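Local coordinates for protein acyl-CoA dehydrogenase FadE3 (Mycobacterium smegmatis, PDB 4IV6) that belongs to the acyl-CoA dehydrogenase family of flavoproteins and holds dihydroflavine-adenine dinucleotide in a four-chain assembly, at residues B[55-60]-B[114-119]; B[69-74]-B[91-96]. All coordinates share one frame; numbering follows the deposited sequence.

Contact 1 of 2, residues B[55-60]-B[114-119]; sequences LAIPEP and RMATGE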
loop_
_atom_site.group_PDB
_atom_site.type_symbol
_atom_site.label_atom_id
_atom_site.label_comp_id
_atom_site.label_asym_id
_atom_site.label_seq_id
_atom_site.Cartn_x
_atom_site.Cartn_y
_atom_site.Cartn_z
ATOM N N LEU B 55 -30.476 22.947 3.600
ATOM C CA LEU B 55 -29.259 23.473 2.963
ATOM C C LEU B 55 -29.287 23.444 1.439
ATOM O O LEU B 55 -28.543 24.166 0.807
ATOM C CB LEU B 55 -28.014 22.716 3.442
ATOM C CG LEU B 55 -27.616 22.907 4.902
ATOM C CD1 LEU B 55 -26.557 21.898 5.286
ATOM C CD2 LEU B 55 -27.124 24.307 5.155
ATOM N N ALA B 56 -30.102 22.586 0.843
ATOM C CA ALA B 56 -30.202 22.563 -0.604
ATOM C C ALA B 56 -31.547 23.104 -1.141
ATOM O O ALA B 56 -31.850 22.945 -2.314
ATOM C CB ALA B 56 -29.957 21.152 -1.115
ATOM N N ILE B 57 -32.322 23.771 -0.298
ATOM C CA ILE B 57 -33.695 24.162 -0.663
ATOM C C ILE B 57 -33.825 25.689 -0.759
ATOM O O ILE B 57 -33.807 26.383 0.259
ATOM C CB ILE B 57 -34.731 23.574 0.329
ATOM C CG1 ILE B 57 -34.687 22.039 0.276
ATOM C CG2 ILE B 57 -36.130 24.070 0.003
ATOM C CD1 ILE B 57 -35.566 21.350 1.300
ATOM N N PRO B 58 -33.961 26.216 -1.988
ATOM C CA PRO B 58 -34.012 27.665 -2.179
ATOM C C PRO B 58 -35.401 28.236 -1.971
ATOM O O PRO B 58 -36.365 27.495 -1.804
ATOM C CB PRO B 58 -33.632 27.819 -3.643
ATOM C CG PRO B 58 -34.289 26.635 -4.258
ATOM C CD PRO B 58 -34.123 25.510 -3.265
ATOM N N GLU B 59 -35.485 29.565 -1.989
ATOM C CA GLU B 59 -36.762 30.262 -2.019
ATOM C C GLU B 59 -37.440 29.927 -3.335
ATOM O O GLU B 59 -36.774 29.726 -4.327
ATOM C CB GLU B 59 -36.560 31.772 -1.951
ATOM C CG GLU B 59 -35.836 32.265 -0.715
ATOM C CD GLU B 59 -35.619 33.765 -0.754
ATOM O OE1 GLU B 59 -36.302 34.451 -1.541
ATOM O OE2 GLU B 59 -34.758 34.264 -0.010
ATOM N N PRO B 60 -38.772 29.874 -3.358
ATOM C CA PRO B 60 -39.690 30.223 -2.292
ATOM C C PRO B 60 -39.917 29.146 -1.238
ATOM O O PRO B 60 -40.579 29.415 -0.245
ATOM C CB PRO B 60 -40.991 30.535 -3.053
ATOM C CG PRO B 60 -40.941 29.633 -4.239
ATOM C CD PRO B 60 -39.480 29.488 -4.594
ATOM N N ARG B 114 -41.728 21.823 4.207
ATOM C CA ARG B 114 -41.581 21.079 5.444
ATOM C C ARG B 114 -40.266 20.304 5.501
ATOM O O ARG B 114 -39.748 20.043 6.580
ATOM C CB ARG B 114 -42.736 20.124 5.649
ATOM C CG ARG B 114 -44.046 20.792 6.014
ATOM C CD ARG B 114 -45.104 19.716 6.139
ATOM N NE ARG B 114 -45.419 19.143 4.826
ATOM C CZ ARG B 114 -45.818 17.890 4.613
ATOM N NH1 ARG B 114 -46.101 17.482 3.366
ATOM N NH2 ARG B 114 -45.924 17.036 5.630
ATOM N N MET B 115 -39.716 19.953 4.353
ATOM C CA MET B 115 -38.373 19.353 4.328
ATOM C C MET B 115 -37.296 20.335 4.784
ATOM O O MET B 115 -36.389 19.970 5.514
ATOM C CB MET B 115 -38.046 18.804 2.948
ATOM C CG MET B 115 -38.793 17.515 2.658
ATOM S SD MET B 115 -38.543 16.897 0.990
ATOM C CE MET B 115 -36.805 16.472 1.076
ATOM N N ALA B 116 -37.401 21.585 4.367
ATOM C CA ALA B 116 -36.372 22.580 4.696
ATOM C C ALA B 116 -36.222 22.812 6.183
ATOM O O ALA B 116 -35.133 23.129 6.637
ATOM C CB ALA B 116 -36.651 23.881 3.977
ATOM N N THR B 117 -37.309 22.654 6.938
ATOM C CA THR B 117 -37.289 22.827 8.390
ATOM C C THR B 117 -36.977 21.556 9.148
ATOM O O THR B 117 -36.773 21.576 10.361
ATOM C CB THR B 117 -38.654 23.305 8.910
ATOM O OG1 THR B 117 -39.658 22.329 8.606
ATOM C CG2 THR B 117 -39.012 24.636 8.285
ATOM N N GLY B 118 -36.939 20.438 8.436
ATOM C CA GLY B 118 -36.817 19.156 9.074
ATOM C C GLY B 118 -38.132 18.610 9.611
ATOM O O GLY B 118 -38.128 17.523 10.125
ATOM N N GLU B 119 -39.243 19.343 9.484
ATOM C CA GLU B 119 -40.545 18.864 9.968
ATOM C C GLU B 119 -40.891 17.573 9.236
ATOM O O GLU B 119 -41.390 16.643 9.845
ATOM C CB GLU B 119 -41.652 19.893 9.737
ATOM C CG GLU B 119 -42.997 19.463 10.316
ATOM C CD GLU B 119 -44.144 20.399 9.960
ATOM O OE1 GLU B 119 -43.941 21.630 9.819
ATOM O OE2 GLU B 119 -45.268 19.882 9.823
#
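I57 reaches M115 and A116 through two torsions. CG1 lies beside the backbone N and anti to the carbonyl carbon (chi1 -62°). The chain then runs on extended (chi2 174°) and carries CD1 onto the last part of helix 105-116. I57 CD1 lies 3.6 Å from A116 N. It also touches the A116 methyl, with I57 CD1 to A116 CB at 3.8 Å. I57 CG2 lies alongside the same methyl, 4.0 Å from A116 CB. Of the M115 side chain, CB is what I57 CD1 touches, at 3.9 Å. Beyond CB the methionine bends at chi3 (67°) and packs elsewhere. No hydrogen bond joins the two segments. This is plain apolar packing, and the CA atoms of I57 and A116 are 6.2 Å apart. The small A116 side chain fits this close approach.

Hydrogen bonds within 114-119 shape the turn behind the contact. G118 N bonds to M115 O at 3.0 Å. G118 is the first residue to leave helical angles, and its phi is positive. T117 OG1 donates to R114 O at 3.1 Å from above the carbonyl plane. The same M115 O also has a weak hydrogen bond from H92, and G118 O takes a bond from K48.

The contact belongs to the helical N-terminal domain of the family. It ties the loop between helices 41-50 and 68-81 to helix 105-116. Helix 83-102 packs against both partners: S96 touches I57 and M115, and L99 also touches M115. L55 turns the other way, onto Y71 and V74 of helix 68-81. The chain after G118 leads into strand 122-125.

Contact 2 of 2, residues B[69-74]-B[91-96]; sequences PCYVQV and GHTVVS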
loop_
_atom_site.group_PDB
_atom_site.type_symbol
_atom_site.label_atom_id
_atom_site.label_comp_id
_atom_site.label_asym_id
_atom_site.label_seq_id
_atom_site.Cartn_x
_atom_site.Cartn_y
_atom_site.Cartn_z
ATOM N N PRO B 69 -19.684 24.100 -2.141
ATOM C CA PRO B 69 -18.533 24.149 -1.234
ATOM C C PRO B 69 -18.931 24.383 0.229
ATOM O O PRO B 69 -18.330 23.808 1.135
ATOM C CB PRO B 69 -17.687 25.291 -1.799
ATOM C CG PRO B 69 -18.013 25.263 -3.261
ATOM C CD PRO B 69 -19.484 24.971 -3.311
ATOM N N CYS B 70 -19.975 25.158 0.471
ATOM C CA CYS B 70 -20.427 25.379 1.848
ATOM C C CYS B 70 -21.059 24.100 2.371
ATOM O O CYS B 70 -20.795 23.678 3.500
ATOM C CB CYS B 70 -21.439 26.530 1.925
ATOM S SG CYS B 70 -22.240 26.690 3.545
ATOM N N TYR B 71 -21.873 23.471 1.541
ATOM C CA TYR B 71 -22.575 22.254 1.942
ATOM C C TYR B 71 -21.572 21.157 2.401
ATOM O O TYR B 71 -21.749 20.528 3.457
ATOM C CB TYR B 71 -23.456 21.733 0.800
ATOM C CG TYR B 71 -24.136 20.434 1.175
ATOM C CD1 TYR B 71 -25.270 20.425 1.974
ATOM C CD2 TYR B 71 -23.614 19.226 0.770
ATOM C CE1 TYR B 71 -25.864 19.246 2.362
ATOM C CE2 TYR B 71 -24.218 18.040 1.126
ATOM C CZ TYR B 71 -25.324 18.032 1.924
ATOM O OH TYR B 71 -25.904 16.831 2.286
ATOM N N VAL B 72 -20.521 20.939 1.615
ATOM C CA VAL B 72 -19.560 19.881 1.961
ATOM C C VAL B 72 -18.830 20.205 3.256
ATOM O O VAL B 72 -18.544 19.315 4.044
ATOM C CB VAL B 72 -18.617 19.519 0.797
ATOM C CG1 VAL B 72 -19.434 19.095 -0.422
ATOM C CG2 VAL B 72 -17.707 20.657 0.420
ATOM N N GLN B 73 -18.553 21.484 3.488
ATOM C CA GLN B 73 -17.926 21.875 4.730
ATOM C C GLN B 73 -18.863 21.657 5.921
ATOM O O GLN B 73 -18.414 21.251 6.985
ATOM C CB GLN B 73 -17.415 23.299 4.660
ATOM C CG GLN B 73 -16.211 23.449 3.725
ATOM C CD GLN B 73 -15.827 24.888 3.502
ATOM O OE1 GLN B 73 -15.878 25.407 2.375
ATOM N NE2 GLN B 73 -15.485 25.558 4.569
ATOM N N VAL B 74 -20.156 21.879 5.739
ATOM C CA VAL B 74 -21.129 21.638 6.828
ATOM C C VAL B 74 -21.208 20.147 7.113
ATOM O O VAL B 74 -21.173 19.711 8.272
ATOM C CB VAL B 74 -22.529 22.190 6.506
ATOM C CG1 VAL B 74 -23.553 21.716 7.523
ATOM C CG2 VAL B 74 -22.514 23.700 6.457
ATOM N N GLY B 91 -29.218 11.446 2.615
ATOM C CA GLY B 91 -30.347 11.087 1.764
ATOM C C GLY B 91 -31.428 12.152 1.645
ATOM O O GLY B 91 -32.009 12.336 0.576
ATOM N N HIS B 92 -31.696 12.871 2.736
ATOM C CA HIS B 92 -32.661 13.960 2.727
ATOM C C HIS B 92 -32.233 15.033 1.743
ATOM O O HIS B 92 -33.034 15.536 0.964
ATOM C CB HIS B 92 -32.785 14.533 4.136
ATOM C CG HIS B 92 -33.696 15.702 4.262
ATOM N ND1 HIS B 92 -35.022 15.583 4.632
ATOM C CD2 HIS B 92 -33.455 17.029 4.150
ATOM C CE1 HIS B 92 -35.567 16.785 4.700
ATOM N NE2 HIS B 92 -34.629 17.681 4.424
ATOM N N THR B 93 -30.957 15.374 1.755
ATOM C CA THR B 93 -30.423 16.333 0.778
ATOM C C THR B 93 -30.564 15.838 -0.679
ATOM O O THR B 93 -30.950 16.587 -1.587
ATOM C CB THR B 93 -28.943 16.646 1.064
ATOM O OG1 THR B 93 -28.764 16.944 2.470
ATOM C CG2 THR B 93 -28.491 17.812 0.232
ATOM N N VAL B 94 -30.247 14.579 -0.897
ATOM C CA VAL B 94 -30.352 14.015 -2.232
ATOM C C VAL B 94 -31.807 14.093 -2.702
ATOM O O VAL B 94 -32.059 14.500 -3.826
ATOM C CB VAL B 94 -29.799 12.583 -2.277
ATOM C CG1 VAL B 94 -30.041 11.954 -3.627
ATOM C CG2 VAL B 94 -28.297 12.590 -1.970
ATOM N N VAL B 95 -32.765 13.748 -1.832
ATOM C CA VAL B 95 -34.181 13.823 -2.225
ATOM C C VAL B 95 -34.580 15.264 -2.502
ATOM O O VAL B 95 -35.322 15.523 -3.467
ATOM C CB VAL B 95 -35.145 13.219 -1.176
ATOM C CG1 VAL B 95 -36.595 13.422 -1.591
ATOM C CG2 VAL B 95 -34.855 11.749 -0.975
ATOM N N SER B 96 -34.109 16.202 -1.663
ATOM C CA SER B 96 -34.346 17.615 -1.891
ATOM C C SER B 96 -33.924 17.982 -3.311
ATOM O O SER B 96 -34.660 18.630 -4.045
ATOM C CB SER B 96 -33.617 18.511 -0.865
ATOM O OG SER B 96 -34.041 18.292 0.470
#
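Y71 and T93 carry the whole contact, reaching toward each other from two separate helices. Y71 OH donates a hydrogen bond to T93 OG1 at 2.9 Å. The tyrosine ring stands out from helix 68-81 with CG anti to the backbone N (chi1 177°). The threonine offers two branches to the end of that ring. OG1 takes the hydroxyl, while the methyl CG2 packs obliquely beside it, 3.6 Å from Y71 CZ. T93 CB also comes close, at 3.3 Å from Y71 OH.

Away from this tight point the two helical segments stand apart. Their nearest CA atoms, of Y71 and T93, are 9.9 Å from each other. The looser flank is not left to solvent there, for helix 234-270 packs on both residues, Q248 on Y71 and V244 on T93. H92 turns aside: its ring meets F53 edge-to-face, NE2 bonds to F53 O, and ND1 bonds to A122 N. One turn on, S96 OG donates to H92 O at 3.0 Å, and S96 N reaches the same oxygen from the opposite face.

The bond joins helices 68-81 and 83-102 inside the helical N-terminal domain. Both touching residues are buried, so their hydroxyls need partners. T93 OG1 has two, since it accepts from Y71 and is also hydrogen-bonded to M89 O of its own helix. This short chain of bonds would favour one rotation of the threonine and one position for the tyrosine hydroxyl.

Both contacts are largely buried in the N-terminal helical domain. A116 in contact 1 is partly exposed, while both partners of contact 2 are buried. The centre of contact 2 is about 8 Å from the centre of the chain, that of contact 1 about 18 Å. Contact 1 sets a loop against a helix and relies on aliphatic packing. Contact 2 spans two helices with a polar bond between buried hydroxyls. Helix 83-102 serves both contacts, through S96 for contact 1 and T93 for contact 2. L55 CD1 and V74 CG1, 3.8 Å apart, make a second link. Residues 69-74 and 91-96 both fall between 55-60 and 114-119 in sequence.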